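Local coordinates for protein MHP1 (Microbacterium liquefaciens, PDB 2JLN) that mediates the sodium-dependent binding and uptake of 5-aryl-substituted hydantoins as a nucleobase-proton symporter, preferring L over D isomers, at residues 109-113 and 366-370; 117-122 and 313-319; 226-232 and 320-324. Numbering follows the deposited sequence.

Overall arrangement
From the N terminus, helix 104-137 (transmembrane helix 3) supplies residues 109-113 and, one turn on, 117-122. The chain next reaches 226-232, which leads out of transmembrane segment 6, then 313-319, which opens helix 314-329, and 320-324 within it, and lastly 366-370. Interaction 1 closes the outermost loop, and the other two nest inside it. Interactions 2 and 3 cross, because 226-232 lies between the segments of interaction 2 while its partner 320-324 follows them. Helices 104-137 and 314-329 belong to the scaffold of the LeuT-type fold; interaction 3 joins it to the bundle, and interaction 1 to transmembrane helix 10. K110 NZ also links interactions 1 and 3 through S226 OG, 3.1 Å away.

Interaction 1 of 3, residues 109-113 and 366-370; sequences LKALL and LASAL
Four leucines interlock between a continuous helix, 109-113, and the place where helix 356-368 stops. Residues 366-368 are still helical; A369 is the first to leave helical angles (phi/psi -84°/26°), and L370 follows at -113°/3°, before helix 371-384 resumes the transmembrane segment. CA atoms face each other at K110 and L370 (7.8 Å) and at L113 and A367 (7.4 Å). L113 (chi1 m, chi2 t) is the bump on the first helix. Its CD1 enters the shallow hollow left by alanine, 3.7 Å from A367 CA and 3.9 Å from A367 CB, while L113 CD2 rests 4.0 Å from L366 CB. In return, L370 (m, t) fills the hollow bordered by L109, K110 and L113: L370 CD2 lies 3.9 Å from L109 CD2, and L370 CD1 lies 4.1 Å from K110 CG and 4.4 Å from L113 CD1. L109, with chi1 at -136°, also brings CD2 to 4.0 Å from L366 O. K110 offers only methylene carbon here; its NZ is hydrogen-bonded to S114 OG and S226 OG. The contact joins transmembrane helix 3 to the break in transmembrane helix 10, whose first half is thought to serve as the extracellular gate of this transporter. With no polar bond between these two segments, their aliphatic surfaces meet by van der Waals fit, which would be compatible with a helix that bends during transport.

Interaction 2 of 3, residues 117-122 and 313-319; sequences WFGFQT and TNPAANL. With NA (sodium ion), chain B.
Helices 117-122 and 314-319 run nearly antiparallel (153°), their axes 9.2 Å apart, and come closest at F118 and N318 (CA-CA 5.2 Å). The second helix begins after T313, at its N-cap position, and widens into a pi-type turn at 315-319. The polar contacts centre on N314 (chi1 t), whose ND2 gives a weak hydrogen bond to F118 O (3.4 Å), a carbonyl that also accepts T122 OG1 (3.0 Å). N318 (chi1 m) folds back so that its ND2 bonds N314 OD1 (2.9 Å), and Q153 of helix 142-157 receives N314 ND2 and pairs with T122. F118 (chi1 t, chi2 76°) makes the aromatic contact, taking L319 CD1 over one face (CH-pi, 3.9 Å from the ring centroid) with N318 CB at its edge. In close packing, F118 CB meets N318 CB at 3.7 Å, and Q121 CB approaches N314 OD1 at 3.6 Å. The sodium is bound by T313 OG1 at 2.8 Å, its site completed by A38, I41, A309 and S312; T313 OG1 also bonds M39 O. Within this buried pair N314 holds N318, a probable substrate-binding residue whose ND2 is 10.1 Å from the ion, with Q121, likewise probable, on the facing helix.

Interaction 3 of 3, residues 226-232 and 320-324; sequences SIHDIVK and LSPAY
The chain leaving transmembrane segment 6 packs on a kinked part of helix 314-329. In 226-232 the chain makes a short helical stretch that ends at V231; in 320-324 the helix continues, although the N atoms of S321 and P322 have no bond to the preceding turn. D229 and S321 set the register (CA-CA 6.4 Å). With chi1 m and chi2 -15°, D229 directs OD2 to S321 OG (chi1 m), which donates to it at 2.9 Å, while D229 OD1 accepts F90 N. D229 CG also lies 4.0 Å from Y324 CD1. K232 takes chi1 p and then extends (t, t), bringing NZ within 3.3 Å of Y324 OH in a weak hydrogen bond. Y324 (m, chi2 117°) also meets the ring of F336. L320 (m, t) places CD1 4.2 Å from I230 CG1 and 4.0 Å from D229 O, I230 likewise being m, t. S226 (chi1 p) leaves OG 3.8 Å from S321 OG and bonds A222 O and K110. In the LeuT-type fold this joins bundle to scaffold just after the probable substrate-binding N318. Each oxygen of the buried D229 carboxylate thus meets a donor, and the lysine adds a looser second tie.

Interaction 1 of 3, residues 109-113 and 366-370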
# COMPACT_ATOMS: atom_id res chain seq x y z
N LEU A 109 -10.74 -3.42 10.36
CA LEU A 109 -11.20 -3.00 9.05
C LEU A 109 -10.06 -3.12 8.04
O LEU A 109 -10.20 -3.74 7.00
CB LEU A 109 -11.74 -1.56 9.12
CG LEU A 109 -13.06 -1.30 8.37
CD1 LEU A 109 -14.12 -0.56 9.24
CD2 LEU A 109 -12.78 -0.59 7.04
N LYS A 110 -8.90 -2.57 8.36
CA LYS A 110 -7.81 -2.50 7.40
C LYS A 110 -7.12 -3.85 7.18
O LYS A 110 -6.74 -4.19 6.07
CB LYS A 110 -6.80 -1.43 7.83
CG LYS A 110 -5.89 -0.93 6.72
CD LYS A 110 -4.73 -1.89 6.52
CE LYS A 110 -3.98 -1.60 5.21
NZ LYS A 110 -2.71 -2.43 5.03
N ALA A 111 -6.94 -4.62 8.25
CA ALA A 111 -6.31 -5.92 8.10
C ALA A 111 -7.14 -6.83 7.21
O ALA A 111 -6.58 -7.71 6.57
CB ALA A 111 -6.05 -6.57 9.45
N LEU A 112 -8.46 -6.62 7.16
CA LEU A 112 -9.38 -7.39 6.29
C LEU A 112 -9.20 -7.16 4.77
O LEU A 112 -9.10 -8.11 3.99
CB LEU A 112 -10.85 -7.18 6.67
CG LEU A 112 -11.37 -7.98 7.88
CD1 LEU A 112 -12.75 -7.50 8.34
CD2 LEU A 112 -11.37 -9.50 7.61
N LEU A 113 -9.18 -5.90 4.34
CA LEU A 113 -8.80 -5.60 2.97
C LEU A 113 -7.47 -6.25 2.59
O LEU A 113 -7.38 -6.95 1.58
CB LEU A 113 -8.66 -4.10 2.76
CG LEU A 113 -9.92 -3.28 2.62
CD1 LEU A 113 -9.54 -1.93 2.03
CD2 LEU A 113 -10.89 -4.01 1.74
N LEU A 366 -15.20 -0.16 1.30
CA LEU A 366 -14.35 -0.40 2.45
C LEU A 366 -13.04 0.36 2.34
O LEU A 366 -12.58 0.94 3.32
CB LEU A 366 -14.10 -1.90 2.68
CG LEU A 366 -15.39 -2.69 2.92
CD1 LEU A 366 -15.14 -4.19 2.87
CD2 LEU A 366 -16.05 -2.30 4.22
N ALA A 367 -12.45 0.40 1.15
CA ALA A 367 -11.21 1.15 0.98
C ALA A 367 -11.43 2.62 1.23
O ALA A 367 -10.76 3.22 2.05
CB ALA A 367 -10.61 0.94 -0.38
N SER A 368 -12.38 3.23 0.54
CA SER A 368 -12.52 4.67 0.73
C SER A 368 -13.03 5.06 2.12
O SER A 368 -13.01 6.24 2.47
CB SER A 368 -13.32 5.31 -0.41
OG SER A 368 -14.59 4.72 -0.54
N ALA A 369 -13.46 4.08 2.93
CA ALA A 369 -13.81 4.31 4.35
C ALA A 369 -12.59 4.28 5.29
O ALA A 369 -12.70 3.94 6.47
CB ALA A 369 -14.88 3.33 4.83
N LEU A 370 -11.42 4.59 4.75
CA LEU A 370 -10.21 4.72 5.54
C LEU A 370 -9.79 6.20 5.50
O LEU A 370 -8.77 6.60 6.04
CB LEU A 370 -9.11 3.84 4.97
CG LEU A 370 -9.46 2.36 4.93
CD1 LEU A 370 -8.27 1.53 4.45
CD2 LEU A 370 -9.94 1.90 6.29

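Interaction 2 of 3, residues 117-122 and 313-319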
# COMPACT_ATOMS: atom_id res chain seq x y z
N TRP A 117 -6.90 -8.99 -0.55
CA TRP A 117 -6.07 -8.80 -1.71
C TRP A 117 -4.83 -9.68 -1.76
O TRP A 117 -4.39 -10.05 -2.84
CB TRP A 117 -5.70 -7.33 -1.89
CG TRP A 117 -6.88 -6.48 -2.20
CD1 TRP A 117 -7.36 -5.45 -1.46
CD2 TRP A 117 -7.74 -6.60 -3.34
NE1 TRP A 117 -8.46 -4.90 -2.06
CE2 TRP A 117 -8.73 -5.59 -3.21
CE3 TRP A 117 -7.79 -7.46 -4.44
CZ2 TRP A 117 -9.75 -5.42 -4.15
CZ3 TRP A 117 -8.80 -7.29 -5.37
CH2 TRP A 117 -9.77 -6.28 -5.22
N PHE A 118 -4.27 -10.04 -0.60
CA PHE A 118 -3.18 -11.01 -0.60
C PHE A 118 -3.53 -12.34 -1.32
O PHE A 118 -2.72 -12.88 -2.07
CB PHE A 118 -2.66 -11.32 0.80
CG PHE A 118 -1.70 -12.48 0.82
CD1 PHE A 118 -0.39 -12.31 0.38
CD2 PHE A 118 -2.12 -13.74 1.20
CE1 PHE A 118 0.49 -13.37 0.34
CE2 PHE A 118 -1.24 -14.80 1.19
CZ PHE A 118 0.06 -14.61 0.75
N GLY A 119 -4.73 -12.88 -1.08
CA GLY A 119 -5.18 -14.10 -1.75
C GLY A 119 -5.55 -13.92 -3.23
O GLY A 119 -5.39 -14.84 -4.05
N PHE A 120 -6.04 -12.75 -3.58
CA PHE A 120 -6.31 -12.48 -4.97
C PHE A 120 -5.01 -12.52 -5.78
O PHE A 120 -4.93 -13.20 -6.79
CB PHE A 120 -7.01 -11.13 -5.15
CG PHE A 120 -7.54 -10.91 -6.54
CD1 PHE A 120 -8.56 -11.71 -7.03
CD2 PHE A 120 -7.01 -9.92 -7.36
CE1 PHE A 120 -9.04 -11.53 -8.31
CE2 PHE A 120 -7.48 -9.72 -8.65
CZ PHE A 120 -8.50 -10.52 -9.13
N GLN A 121 -3.99 -11.79 -5.34
CA GLN A 121 -2.74 -11.77 -6.08
C GLN A 121 -1.98 -13.09 -6.00
O GLN A 121 -1.21 -13.43 -6.91
CB GLN A 121 -1.87 -10.62 -5.59
CG GLN A 121 -2.61 -9.32 -5.57
CD GLN A 121 -2.07 -8.31 -6.54
OE1 GLN A 121 -2.01 -7.13 -6.21
NE2 GLN A 121 -1.67 -8.74 -7.73
N THR A 122 -2.19 -13.84 -4.92
CA THR A 122 -1.55 -15.14 -4.81
C THR A 122 -2.07 -15.97 -5.95
O THR A 122 -1.33 -16.74 -6.57
CB THR A 122 -1.78 -15.84 -3.45
OG1 THR A 122 -0.93 -15.25 -2.46
CG2 THR A 122 -1.45 -17.33 -3.53
N THR A 313 5.08 -6.91 -5.57
CA THR A 313 3.98 -6.14 -5.01
C THR A 313 3.26 -6.82 -3.83
O THR A 313 3.11 -6.23 -2.75
CB THR A 313 2.97 -5.75 -6.09
OG1 THR A 313 3.57 -4.81 -6.98
CG2 THR A 313 1.75 -5.13 -5.48
N ASN A 314 2.80 -8.05 -4.03
CA ASN A 314 2.05 -8.75 -2.99
C ASN A 314 2.64 -8.71 -1.56
O ASN A 314 2.04 -8.11 -0.67
CB ASN A 314 1.75 -10.19 -3.42
CG ASN A 314 0.55 -10.76 -2.72
OD1 ASN A 314 -0.35 -10.02 -2.33
ND2 ASN A 314 0.53 -12.08 -2.56
N PRO A 315 3.83 -9.34 -1.33
CA PRO A 315 4.42 -9.35 0.01
C PRO A 315 4.40 -7.98 0.69
O PRO A 315 3.81 -7.79 1.76
CB PRO A 315 5.87 -9.74 -0.28
CG PRO A 315 5.73 -10.69 -1.38
CD PRO A 315 4.75 -9.97 -2.29
N ALA A 316 5.06 -7.03 0.05
CA ALA A 316 5.25 -5.73 0.65
C ALA A 316 3.93 -5.00 0.90
O ALA A 316 3.78 -4.37 1.94
CB ALA A 316 6.19 -4.88 -0.21
N ALA A 317 2.97 -5.10 -0.01
CA ALA A 317 1.73 -4.33 0.13
C ALA A 317 0.62 -5.04 0.93
O ALA A 317 -0.20 -4.39 1.55
CB ALA A 317 1.22 -3.90 -1.22
N ASN A 318 0.61 -6.38 0.93
CA ASN A 318 -0.52 -7.11 1.47
C ASN A 318 -0.24 -8.03 2.66
O ASN A 318 -1.14 -8.36 3.42
CB ASN A 318 -1.20 -7.93 0.36
CG ASN A 318 -1.85 -7.05 -0.70
OD1 ASN A 318 -2.38 -5.98 -0.41
ND2 ASN A 318 -1.83 -7.52 -1.94
N LEU A 319 1.00 -8.49 2.82
CA LEU A 319 1.29 -9.50 3.85
C LEU A 319 2.02 -8.96 5.08
O LEU A 319 1.73 -9.38 6.19
CB LEU A 319 2.07 -10.67 3.27
CG LEU A 319 2.06 -11.91 4.15
CD1 LEU A 319 0.65 -12.46 4.24
CD2 LEU A 319 2.97 -12.91 3.51
NA NA B . 5.23 -5.82 -8.96

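Interaction 3 of 3, residues 226-232 and 320-324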
# COMPACT_ATOMS: atom_id res chain seq x y z
N SER A 226 -0.94 2.97 5.61
CA SER A 226 -0.10 2.19 6.51
C SER A 226 1.35 1.93 6.04
O SER A 226 1.92 0.87 6.35
CB SER A 226 -0.78 0.85 6.86
OG SER A 226 -0.83 -0.02 5.74
N ILE A 227 1.97 2.89 5.34
CA ILE A 227 3.38 2.72 5.00
C ILE A 227 4.25 2.43 6.22
O ILE A 227 5.22 1.72 6.08
CB ILE A 227 4.04 3.88 4.20
CG1 ILE A 227 3.20 5.13 4.28
CG2 ILE A 227 4.31 3.47 2.74
CD1 ILE A 227 3.08 5.64 5.63
N HIS A 228 3.92 2.96 7.39
CA HIS A 228 4.73 2.66 8.57
C HIS A 228 5.49 1.34 8.43
O HIS A 228 6.69 1.25 8.72
CB HIS A 228 3.89 2.52 9.82
CG HIS A 228 3.06 3.72 10.14
ND1 HIS A 228 2.00 4.12 9.37
CD2 HIS A 228 3.10 4.56 11.20
CE1 HIS A 228 1.43 5.17 9.92
NE2 HIS A 228 2.08 5.46 11.03
N ASP A 229 4.79 0.30 8.01
CA ASP A 229 5.38 -1.03 8.06
C ASP A 229 6.60 -1.21 7.12
O ASP A 229 7.37 -2.14 7.26
CB ASP A 229 4.28 -2.10 7.94
CG ASP A 229 3.18 -1.95 9.05
OD1 ASP A 229 3.45 -1.21 10.04
OD2 ASP A 229 2.06 -2.54 8.96
N ILE A 230 6.79 -0.29 6.19
CA ILE A 230 7.95 -0.30 5.29
C ILE A 230 9.00 0.75 5.68
O ILE A 230 10.19 0.50 5.66
CB ILE A 230 7.51 0.02 3.86
CG1 ILE A 230 6.45 -0.97 3.39
CG2 ILE A 230 8.69 0.01 2.92
CD1 ILE A 230 6.23 -0.96 1.89
N VAL A 231 8.52 1.92 6.03
CA VAL A 231 9.32 3.11 6.12
C VAL A 231 9.89 3.38 7.52
O VAL A 231 10.78 4.22 7.68
CB VAL A 231 8.47 4.27 5.61
CG1 VAL A 231 8.33 5.36 6.63
CG2 VAL A 231 9.00 4.73 4.28
N LYS A 232 9.38 2.66 8.52
CA LYS A 232 10.00 2.59 9.84
C LYS A 232 11.39 2.01 9.72
O LYS A 232 12.09 1.87 10.70
CB LYS A 232 9.21 1.65 10.75
CG LYS A 232 9.41 0.20 10.35
CD LYS A 232 8.66 -0.77 11.21
CE LYS A 232 9.09 -2.21 10.89
NZ LYS A 232 9.59 -2.92 12.10
N LEU A 320 2.97 -8.05 4.86
CA LEU A 320 3.65 -7.33 5.94
C LEU A 320 2.70 -6.81 7.01
O LEU A 320 2.95 -7.02 8.19
CB LEU A 320 4.43 -6.13 5.40
CG LEU A 320 5.86 -6.34 4.93
CD1 LEU A 320 6.48 -5.00 4.62
CD2 LEU A 320 6.63 -7.07 6.03
N SER A 321 1.63 -6.11 6.61
CA SER A 321 0.82 -5.43 7.61
C SER A 321 -0.11 -6.30 8.44
O SER A 321 -0.41 -5.95 9.57
CB SER A 321 0.06 -4.26 7.02
OG SER A 321 0.98 -3.34 6.44
N PRO A 322 -0.60 -7.41 7.91
CA PRO A 322 -1.30 -8.18 8.94
C PRO A 322 -0.33 -8.93 9.89
O PRO A 322 -0.63 -9.10 11.09
CB PRO A 322 -2.18 -9.15 8.13
CG PRO A 322 -1.59 -9.14 6.76
CD PRO A 322 -1.12 -7.73 6.57
N ALA A 323 0.82 -9.35 9.36
CA ALA A 323 1.86 -9.92 10.21
C ALA A 323 2.13 -9.03 11.45
O ALA A 323 1.96 -9.49 12.56
CB ALA A 323 3.15 -10.18 9.42
N TYR A 324 2.51 -7.77 11.27
CA TYR A 324 2.78 -6.92 12.42
C TYR A 324 1.57 -6.66 13.33
O TYR A 324 1.76 -6.35 14.53
CB TYR A 324 3.34 -5.57 12.01
CG TYR A 324 4.76 -5.59 11.58
CD1 TYR A 324 5.10 -5.24 10.29
CD2 TYR A 324 5.79 -5.92 12.45
CE1 TYR A 324 6.40 -5.24 9.86
CE2 TYR A 324 7.11 -5.91 12.04
CZ TYR A 324 7.40 -5.57 10.73
OH TYR A 324 8.68 -5.54 10.24